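Local coordinates for uncharacterized HTH-type transcriptional regulator SAR2349 (Staphylococcus aureus, PDB 4EM2), which probably binds DNA as a MarR-family transcriptional regulator, and binds several salicylate molecules in this crystal form, at residues W67-D72 with H86-E91; T80-S85 with K117-L122. All blocks are in the same frame, centred on the assembly; numbering follows the deposited sequence.

In the fold
Helix 64-76 comes first along the chain and carries residues 67-72. A short loop leads into helix 81-88, whose N-cap and first turn, 80-85, belong to contact 2 and whose last turn, running on into 86-91, belongs to contact 1. Contact 1 thus closes the short connection from helix 64-76 to the end of helix 81-88. Contact 2 closes a longer one, through helix 92-104 and strand 108-110, to the end of the loop that enters strand 122-124. The two loops cross rather than nest, because 80-85 lies inside the first and 86-91 inside the second. Ile84 packs on Ile69 and Asp72, so that helix 81-88 is held to helix 64-76 on one hand and to the wing on the other.

Contact 1: residues W67-D72 with H86-E91; sequences WLILRD and HRRAIE. With SAL (2-hydroxybenzoic acid), chain E; SAL (2-hydroxybenzoic acid), chain C; SAL (2-hydroxybenzoic acid), chain B.
Asp72 and Arg87 meet with carboxylate and guanidinium nearly coplanar, 27° apart. The arginine grips side-on: its NE reaches Asp72 OD2 at 2.8 Å and its NH2 reaches Asp72 OD1 at 2.8 Å, both through syn lone pairs, a pairing that fixes the rotation of the carboxylate. Asp72 CG stands anti to its own backbone N (chi1 174°), which carries the acid out toward helix 81-88. Thr79 OG1 is hydrogen-bonded to Arg87 NH2 as well. Water 1 donates to Asp72 OD2 and accepts from Arg88 NE at 3.1 Å, linking the second arginine to the same acid.

Arg88, bent at chi2 and chi3, lies as a knob among Leu68, Ile69, Arg71 and Asp72. Arg88 and Ile69 run alongside each other, pointing opposite ways, with Ile69 CD1 3.7 Å from Arg88 CG. At the salicylate of chain E, Arg88 NH1 donates weakly to O1' at 2.9 Å, while Ile90 CG2 packs against the ring. Arg71 NH2 donates to O2 of a second salicylate (chain B) at 3.0 Å. Beyond Arg88, a Schellman motif with Ala89 at C-prime ends the helix. The whole is a helix-helix junction in the winged helix-turn-helix fold of MarR proteins, lined with salicylate-binding residues.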
loop_
_atom_site.group_PDB
_atom_site.type_symbol
_atom_site.label_atom_id
_atom_site.label_comp_id
_atom_site.label_asym_id
_atom_site.label_seq_id
_atom_site.Cartn_x
_atom_site.Cartn_y
_atom_site.Cartn_z
ATOM N N TRP A 67 5.780 -0.238 3.614
ATOM C CA TRP A 67 4.920 -1.324 3.256
ATOM C C TRP A 67 4.314 -1.159 1.864
ATOM O O TRP A 67 4.258 -2.100 1.066
ATOM C CB TRP A 67 3.816 -1.458 4.309
ATOM C CG TRP A 67 2.701 -2.372 3.796
ATOM C CD1 TRP A 67 1.455 -1.980 3.424
ATOM C CD2 TRP A 67 2.774 -3.784 3.562
ATOM N NE1 TRP A 67 0.740 -3.056 2.969
ATOM C CE2 TRP A 67 1.516 -4.185 3.053
ATOM C CE3 TRP A 67 3.766 -4.758 3.745
ATOM C CZ2 TRP A 67 1.211 -5.552 2.722
ATOM C CZ3 TRP A 67 3.457 -6.132 3.416
ATOM C CH2 TRP A 67 2.198 -6.491 2.916
ATOM N N LEU A 68 3.890 0.050 1.523
ATOM C CA LEU A 68 3.270 0.233 0.219
ATOM C C LEU A 68 4.212 -0.075 -0.919
ATOM O O LEU A 68 3.821 -0.725 -1.947
ATOM C CB LEU A 68 2.712 1.689 0.114
ATOM C CG LEU A 68 1.532 1.923 1.081
ATOM C CD1 LEU A 68 1.082 3.463 0.974
ATOM C CD2 LEU A 68 0.333 1.050 0.669
ATOM N N ILE A 69 5.459 0.385 -0.784
ATOM C CA ILE A 69 6.449 0.138 -1.851
ATOM C C ILE A 69 6.763 -1.375 -1.844
ATOM O O ILE A 69 6.861 -1.991 -2.910
ATOM C CB ILE A 69 7.740 0.916 -1.589
ATOM C CG1 ILE A 69 7.468 2.450 -1.659
ATOM C CG2 ILE A 69 8.832 0.504 -2.586
ATOM C CD1 ILE A 69 6.807 2.897 -2.849
ATOM N N LEU A 70 6.891 -1.957 -0.649
ATOM C CA LEU A 70 7.198 -3.395 -0.556
ATOM C C LEU A 70 6.130 -4.202 -1.290
ATOM O O LEU A 70 6.442 -5.081 -2.110
ATOM C CB LEU A 70 7.262 -3.863 0.906
ATOM C CG LEU A 70 7.670 -5.365 1.096
ATOM C CD1 LEU A 70 9.158 -5.497 0.686
ATOM C CD2 LEU A 70 7.507 -5.865 2.534
ATOM N N ARG A 71 4.871 -3.863 -1.023
ATOM C CA ARG A 71 3.751 -4.555 -1.600
ATOM C C ARG A 71 3.785 -4.363 -3.098
ATOM O O ARG A 71 3.547 -5.307 -3.872
ATOM C CB ARG A 71 2.425 -3.997 -1.016
ATOM C CG ARG A 71 1.119 -4.735 -1.508
ATOM C CD ARG A 71 -0.164 -4.134 -0.822
ATOM N NE ARG A 71 -0.352 -2.721 -1.205
ATOM C CZ ARG A 71 -1.477 -2.009 -0.971
ATOM N NH1 ARG A 71 -2.507 -2.580 -0.338
ATOM N NH2 ARG A 71 -1.596 -0.737 -1.425
ATOM N N ASP A 72 4.055 -3.129 -3.519
ATOM C CA ASP A 72 4.077 -2.833 -4.939
ATOM C C ASP A 72 5.115 -3.705 -5.639
ATOM O O ASP A 72 4.852 -4.248 -6.710
ATOM C CB ASP A 72 4.392 -1.353 -5.198
ATOM C CG ASP A 72 4.567 -1.050 -6.687
ATOM O OD1 ASP A 72 5.716 -1.244 -7.182
ATOM O OD2 ASP A 72 3.576 -0.650 -7.344
ATOM N N HIS A 86 6.013 5.659 -10.634
ATOM C CA HIS A 86 4.891 5.896 -11.487
ATOM C C HIS A 86 3.591 5.243 -10.980
ATOM O O HIS A 86 2.550 5.887 -10.895
ATOM C CB HIS A 86 5.210 5.431 -12.892
ATOM C CG HIS A 86 4.065 5.598 -13.824
ATOM N ND1 HIS A 86 2.961 4.769 -13.799
ATOM C CD2 HIS A 86 3.794 6.560 -14.735
ATOM C CE1 HIS A 86 2.055 5.220 -14.652
ATOM N NE2 HIS A 86 2.538 6.305 -15.234
ATOM N N ARG A 87 3.610 3.973 -10.640
ATOM C CA ARG A 87 2.372 3.388 -10.158
ATOM C C ARG A 87 1.927 3.968 -8.797
ATOM O O ARG A 87 0.749 4.052 -8.522
ATOM C CB ARG A 87 2.498 1.854 -9.969
ATOM C CG ARG A 87 2.718 1.019 -11.219
ATOM C CD ARG A 87 2.770 -0.456 -10.809
ATOM N NE ARG A 87 4.005 -0.750 -10.081
ATOM C CZ ARG A 87 5.092 -1.285 -10.627
ATOM N NH1 ARG A 87 5.085 -1.608 -11.923
ATOM N NH2 ARG A 87 6.212 -1.416 -9.905
ATOM N N ARG A 88 2.877 4.299 -7.934
ATOM C CA ARG A 88 2.556 4.805 -6.604
ATOM C C ARG A 88 2.213 6.291 -6.625
ATOM O O ARG A 88 1.593 6.838 -5.688
ATOM C CB ARG A 88 3.739 4.577 -5.666
ATOM C CG ARG A 88 4.036 3.100 -5.355
ATOM C CD ARG A 88 3.162 2.595 -4.212
ATOM N NE ARG A 88 1.848 2.169 -4.645
ATOM C CZ ARG A 88 0.704 2.470 -4.041
ATOM N NH1 ARG A 88 0.675 3.236 -2.953
ATOM N NH2 ARG A 88 -0.416 1.942 -4.528
ATOM N N ALA A 89 2.611 6.942 -7.706
ATOM C CA ALA A 89 2.356 8.383 -7.841
ATOM C C ALA A 89 3.072 9.138 -6.721
ATOM O O ALA A 89 2.473 9.953 -6.026
ATOM C CB ALA A 89 0.812 8.678 -7.805
ATOM N N ILE A 90 4.351 8.842 -6.506
ATOM C CA ILE A 90 5.102 9.594 -5.491
ATOM C C ILE A 90 6.276 10.166 -6.249
ATOM O O ILE A 90 6.466 9.811 -7.424
ATOM C CB ILE A 90 5.621 8.703 -4.341
ATOM C CG1 ILE A 90 6.343 7.482 -4.915
ATOM C CG2 ILE A 90 4.431 8.256 -3.458
ATOM C CD1 ILE A 90 7.022 6.644 -3.868
ATOM N N GLU A 91 7.046 11.049 -5.610
ATOM C CA GLU A 91 8.205 11.647 -6.280
ATOM C C GLU A 91 9.452 10.837 -6.010
ATOM O O GLU A 91 9.662 10.351 -4.895
ATOM C CB GLU A 91 8.415 13.109 -5.839
ATOM C CG GLU A 91 7.651 14.163 -6.689
ATOM C CD GLU A 91 8.235 14.314 -8.101
ATOM O OE1 GLU A 91 9.464 14.604 -8.212
ATOM O OE2 GLU A 91 7.468 14.146 -9.093
HETATM C "C1'" SAL E . 2.956 5.186 -1.350
HETATM O "O1'" SAL E . 1.733 5.359 -1.286
HETATM O "O2'" SAL E . 3.439 4.292 -2.242
HETATM C C1 SAL E . 3.907 5.975 -0.492
HETATM C C2 SAL E . 3.480 7.201 0.140
HETATM C C3 SAL E . 4.425 7.926 0.939
HETATM C C4 SAL E . 5.762 7.445 1.111
HETATM C C5 SAL E . 6.179 6.230 0.486
HETATM C C6 SAL E . 5.266 5.503 -0.303
HETATM O O2 SAL E . 2.164 7.689 -0.027
HETATM C "C1'" SAL C . -4.492 -2.650 3.260
HETATM O "O1'" SAL C . -4.280 -3.220 2.222
HETATM O "O2'" SAL C . -5.684 -2.128 3.506
HETATM C C1 SAL C . -3.442 -2.572 4.265
HETATM C C2 SAL C . -2.179 -3.178 3.994
HETATM C C3 SAL C . -1.161 -3.114 4.984
HETATM C C4 SAL C . -1.390 -2.453 6.223
HETATM C C5 SAL C . -2.652 -1.844 6.479
HETATM C C6 SAL C . -3.678 -1.905 5.503
HETATM O O2 SAL C . -1.967 -3.816 2.767
HETATM C "C1'" SAL B . -3.150 3.551 0.024
HETATM O "O1'" SAL B . -3.309 3.059 -1.100
HETATM O "O2'" SAL B . -3.047 4.898 0.195
HETATM C C1 SAL B . -2.985 2.683 1.186
HETATM C C2 SAL B . -3.282 1.292 1.124
HETATM C C3 SAL B . -3.097 0.469 2.244
HETATM C C4 SAL B . -2.611 1.034 3.433
HETATM C C5 SAL B . -2.324 2.416 3.499
HETATM C C6 SAL B . -2.511 3.237 2.386
HETATM O O2 SAL B . -3.726 0.769 0.020
HETATM O O HOH W 1 1.286 -0.296 -6.475
#

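Contact 2: residues T80-S85 with K117-L122; sequences TLIEIS and KRQKFL. With SAL (2-hydroxybenzoic acid), chain D; SO4 (sulfate ion), chain F.
The N-terminal end of helix 81-88 meets the wing of the winged helix-turn-helix fold here, where the loop from strand 108-110 turns back into strand 122-124. Thr80 is the N-cap: its OG1 accepts from Glu83 N at 3.1 Å in a nearly straight bond (172°). With OG1 between the backbone N and the carbonyl carbon (chi1 66°), the methyl CG2 is turned to the wing, 3.6 Å from Gln119 O and also against the Phe121 ring.

The next two backbone N-H groups of the helix turn to the loop. Ile82 N bonds weakly to Arg118 O, whereas Leu81 N donates a hydrogen bond to water 2 at 2.7 Å, and that water donates onward to Lys117 O and Lys120 O. Ile82 crosses the Arg118 side chain at a slant, placing CD1 3.3 Å from Arg118 CG, while Leu81 CD2 packs on Arg118 CB. Leu122 CD1 meets Ile84 CD1 at 3.5 Å, the two side chains crossing at about a right angle.

The guanidinium of Arg118 lies beside a sulfate, probably from the crystallisation liquor, whose O2 sits over one face of the group. Lys117 N donates to sulfate O4 at 2.9 Å, and Arg118 N weakly to O2. Lys117 and Leu122 also line a salicylate pocket. The chemistry therefore divides: apolar side chains, one weak direct bond and a three-bonded water join wing to helix, while backbone N-H groups and the Arg118 guanidinium surround the sulfate, an arrangement no more than compatible with DNA contact by the wing of such regulators.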
loop_
_atom_site.group_PDB
_atom_site.type_symbol
_atom_site.label_atom_id
_atom_site.label_comp_id
_atom_site.label_asym_id
_atom_site.label_seq_id
_atom_site.Cartn_x
_atom_site.Cartn_y
_atom_site.Cartn_z
ATOM N N THR A 80 11.352 -1.611 -11.177
ATOM C CA THR A 80 12.397 -0.581 -11.008
ATOM C C THR A 80 11.876 0.659 -10.261
ATOM O O THR A 80 10.690 0.865 -10.202
ATOM C CB THR A 80 12.862 -0.075 -12.401
ATOM O OG1 THR A 80 11.756 0.611 -13.015
ATOM C CG2 THR A 80 13.277 -1.286 -13.320
ATOM N N LEU A 81 12.792 1.454 -9.713
ATOM C CA LEU A 81 12.411 2.676 -9.021
ATOM C C LEU A 81 11.509 3.459 -9.955
ATOM O O LEU A 81 10.498 3.985 -9.518
ATOM C CB LEU A 81 13.643 3.501 -8.627
ATOM C CG LEU A 81 13.457 4.967 -8.187
ATOM C CD1 LEU A 81 12.498 5.036 -7.028
ATOM C CD2 LEU A 81 14.806 5.570 -7.757
ATOM N N ILE A 82 11.850 3.511 -11.245
ATOM C CA ILE A 82 11.019 4.212 -12.247
ATOM C C ILE A 82 9.558 3.743 -12.259
ATOM O O ILE A 82 8.620 4.553 -12.131
ATOM C CB ILE A 82 11.532 3.986 -13.695
ATOM C CG1 ILE A 82 12.969 4.501 -13.839
ATOM C CG2 ILE A 82 10.583 4.606 -14.698
ATOM C CD1 ILE A 82 13.244 5.774 -13.155
ATOM N N GLU A 83 9.355 2.436 -12.436
ATOM C CA GLU A 83 8.003 1.899 -12.481
ATOM C C GLU A 83 7.307 2.110 -11.172
ATOM O O GLU A 83 6.134 2.431 -11.159
ATOM C CB GLU A 83 7.981 0.407 -12.756
ATOM C CG GLU A 83 8.574 -0.012 -14.106
ATOM C CD GLU A 83 8.514 -1.522 -14.307
ATOM O OE1 GLU A 83 7.942 -2.255 -13.458
ATOM O OE2 GLU A 83 9.034 -1.984 -15.333
ATOM N N ILE A 84 8.026 1.907 -10.071
ATOM C CA ILE A 84 7.401 2.048 -8.744
ATOM C C ILE A 84 6.827 3.474 -8.566
ATOM O O ILE A 84 5.650 3.648 -8.284
ATOM C CB ILE A 84 8.414 1.754 -7.598
ATOM C CG1 ILE A 84 8.864 0.288 -7.624
ATOM C CG2 ILE A 84 7.743 2.029 -6.240
ATOM C CD1 ILE A 84 9.979 0.015 -6.678
ATOM N N SER A 85 7.681 4.473 -8.738
ATOM C CA SER A 85 7.298 5.885 -8.616
ATOM C C SER A 85 6.071 6.215 -9.434
ATOM O O SER A 85 5.191 6.955 -8.981
ATOM C CB SER A 85 8.432 6.777 -9.090
ATOM O OG SER A 85 9.473 6.708 -8.145
ATOM N N LYS A 117 20.906 3.502 -10.645
ATOM C CA LYS A 117 20.111 2.860 -9.601
ATOM C C LYS A 117 18.613 2.843 -9.980
ATOM O O LYS A 117 17.926 1.842 -9.824
ATOM C CB LYS A 117 20.289 3.597 -8.285
ATOM C CG LYS A 117 21.605 3.373 -7.539
ATOM C CD LYS A 117 21.578 4.186 -6.216
ATOM C CE LYS A 117 22.740 3.846 -5.289
ATOM N NZ LYS A 117 24.042 4.300 -5.849
ATOM N N ARG A 118 18.108 3.945 -10.508
ATOM C CA ARG A 118 16.696 4.021 -10.870
ATOM C C ARG A 118 16.212 3.035 -11.952
ATOM O O ARG A 118 14.986 2.843 -12.128
ATOM C CB ARG A 118 16.350 5.467 -11.263
ATOM C CG ARG A 118 16.563 5.824 -12.723
ATOM C CD ARG A 118 16.519 7.330 -12.864
ATOM N NE ARG A 118 17.469 7.945 -11.930
ATOM C CZ ARG A 118 18.562 8.612 -12.298
ATOM N NH1 ARG A 118 18.856 8.761 -13.593
ATOM N NH2 ARG A 118 19.367 9.123 -11.373
ATOM N N GLN A 119 17.178 2.425 -12.657
ATOM C CA GLN A 119 16.957 1.422 -13.739
ATOM C C GLN A 119 17.168 -0.059 -13.263
ATOM O O GLN A 119 16.769 -1.008 -13.941
ATOM C CB GLN A 119 17.956 1.670 -14.903
ATOM C CG GLN A 119 17.700 2.928 -15.749
ATOM C CD GLN A 119 16.438 2.782 -16.563
ATOM O OE1 GLN A 119 15.566 1.969 -16.225
ATOM N NE2 GLN A 119 16.319 3.556 -17.637
ATOM N N LYS A 120 17.817 -0.232 -12.112
ATOM C CA LYS A 120 18.118 -1.544 -11.588
ATOM C C LYS A 120 16.876 -2.320 -11.167
ATOM O O LYS A 120 15.893 -1.747 -10.677
ATOM C CB LYS A 120 19.073 -1.380 -10.437
ATOM C CG LYS A 120 20.330 -0.628 -10.839
ATOM C CD LYS A 120 21.397 -0.764 -9.765
ATOM C CE LYS A 120 22.627 0.117 -10.064
ATOM N NZ LYS A 120 23.648 -0.149 -9.043
ATOM N N PHE A 121 16.892 -3.620 -11.410
ATOM C CA PHE A 121 15.739 -4.425 -11.056
ATOM C C PHE A 121 15.682 -4.699 -9.567
ATOM O O PHE A 121 16.725 -4.909 -8.908
ATOM C CB PHE A 121 15.725 -5.698 -11.853
ATOM C CG PHE A 121 15.324 -5.477 -13.266
ATOM C CD1 PHE A 121 14.008 -5.140 -13.572
ATOM C CD2 PHE A 121 16.283 -5.500 -14.288
ATOM C CE1 PHE A 121 13.637 -4.813 -14.893
ATOM C CE2 PHE A 121 15.934 -5.182 -15.583
ATOM C CZ PHE A 121 14.608 -4.832 -15.903
ATOM N N LEU A 122 14.460 -4.661 -9.048
ATOM C CA LEU A 122 14.225 -4.853 -7.622
ATOM C C LEU A 122 13.295 -6.019 -7.360
ATOM O O LEU A 122 12.252 -6.148 -8.012
ATOM C CB LEU A 122 13.567 -3.589 -7.033
ATOM C CG LEU A 122 14.265 -2.282 -7.425
ATOM C CD1 LEU A 122 13.311 -1.050 -7.216
ATOM C CD2 LEU A 122 15.503 -2.143 -6.621
HETATM C "C1'" SAL D . 20.440 1.690 -3.667
HETATM O "O1'" SAL D . 20.648 2.498 -2.772
HETATM O "O2'" SAL D . 21.256 0.608 -3.788
HETATM C C1 SAL D . 19.281 1.875 -4.598
HETATM C C2 SAL D . 18.498 3.068 -4.564
HETATM C C3 SAL D . 17.394 3.212 -5.455
HETATM C C4 SAL D . 17.075 2.183 -6.365
HETATM C C5 SAL D . 17.847 1.016 -6.399
HETATM C C6 SAL D . 18.938 0.854 -5.533
HETATM O O2 SAL D . 18.807 4.058 -3.680
HETATM S S SO4 F . 21.346 7.095 -9.644
HETATM O O1 SO4 F . 21.802 8.454 -10.187
HETATM O O2 SO4 F . 19.961 6.798 -10.221
HETATM O O3 SO4 F . 21.375 7.243 -8.164
HETATM O O4 SO4 F . 22.301 5.992 -10.124
HETATM O O HOH W 2 15.312 0.532 -9.609
#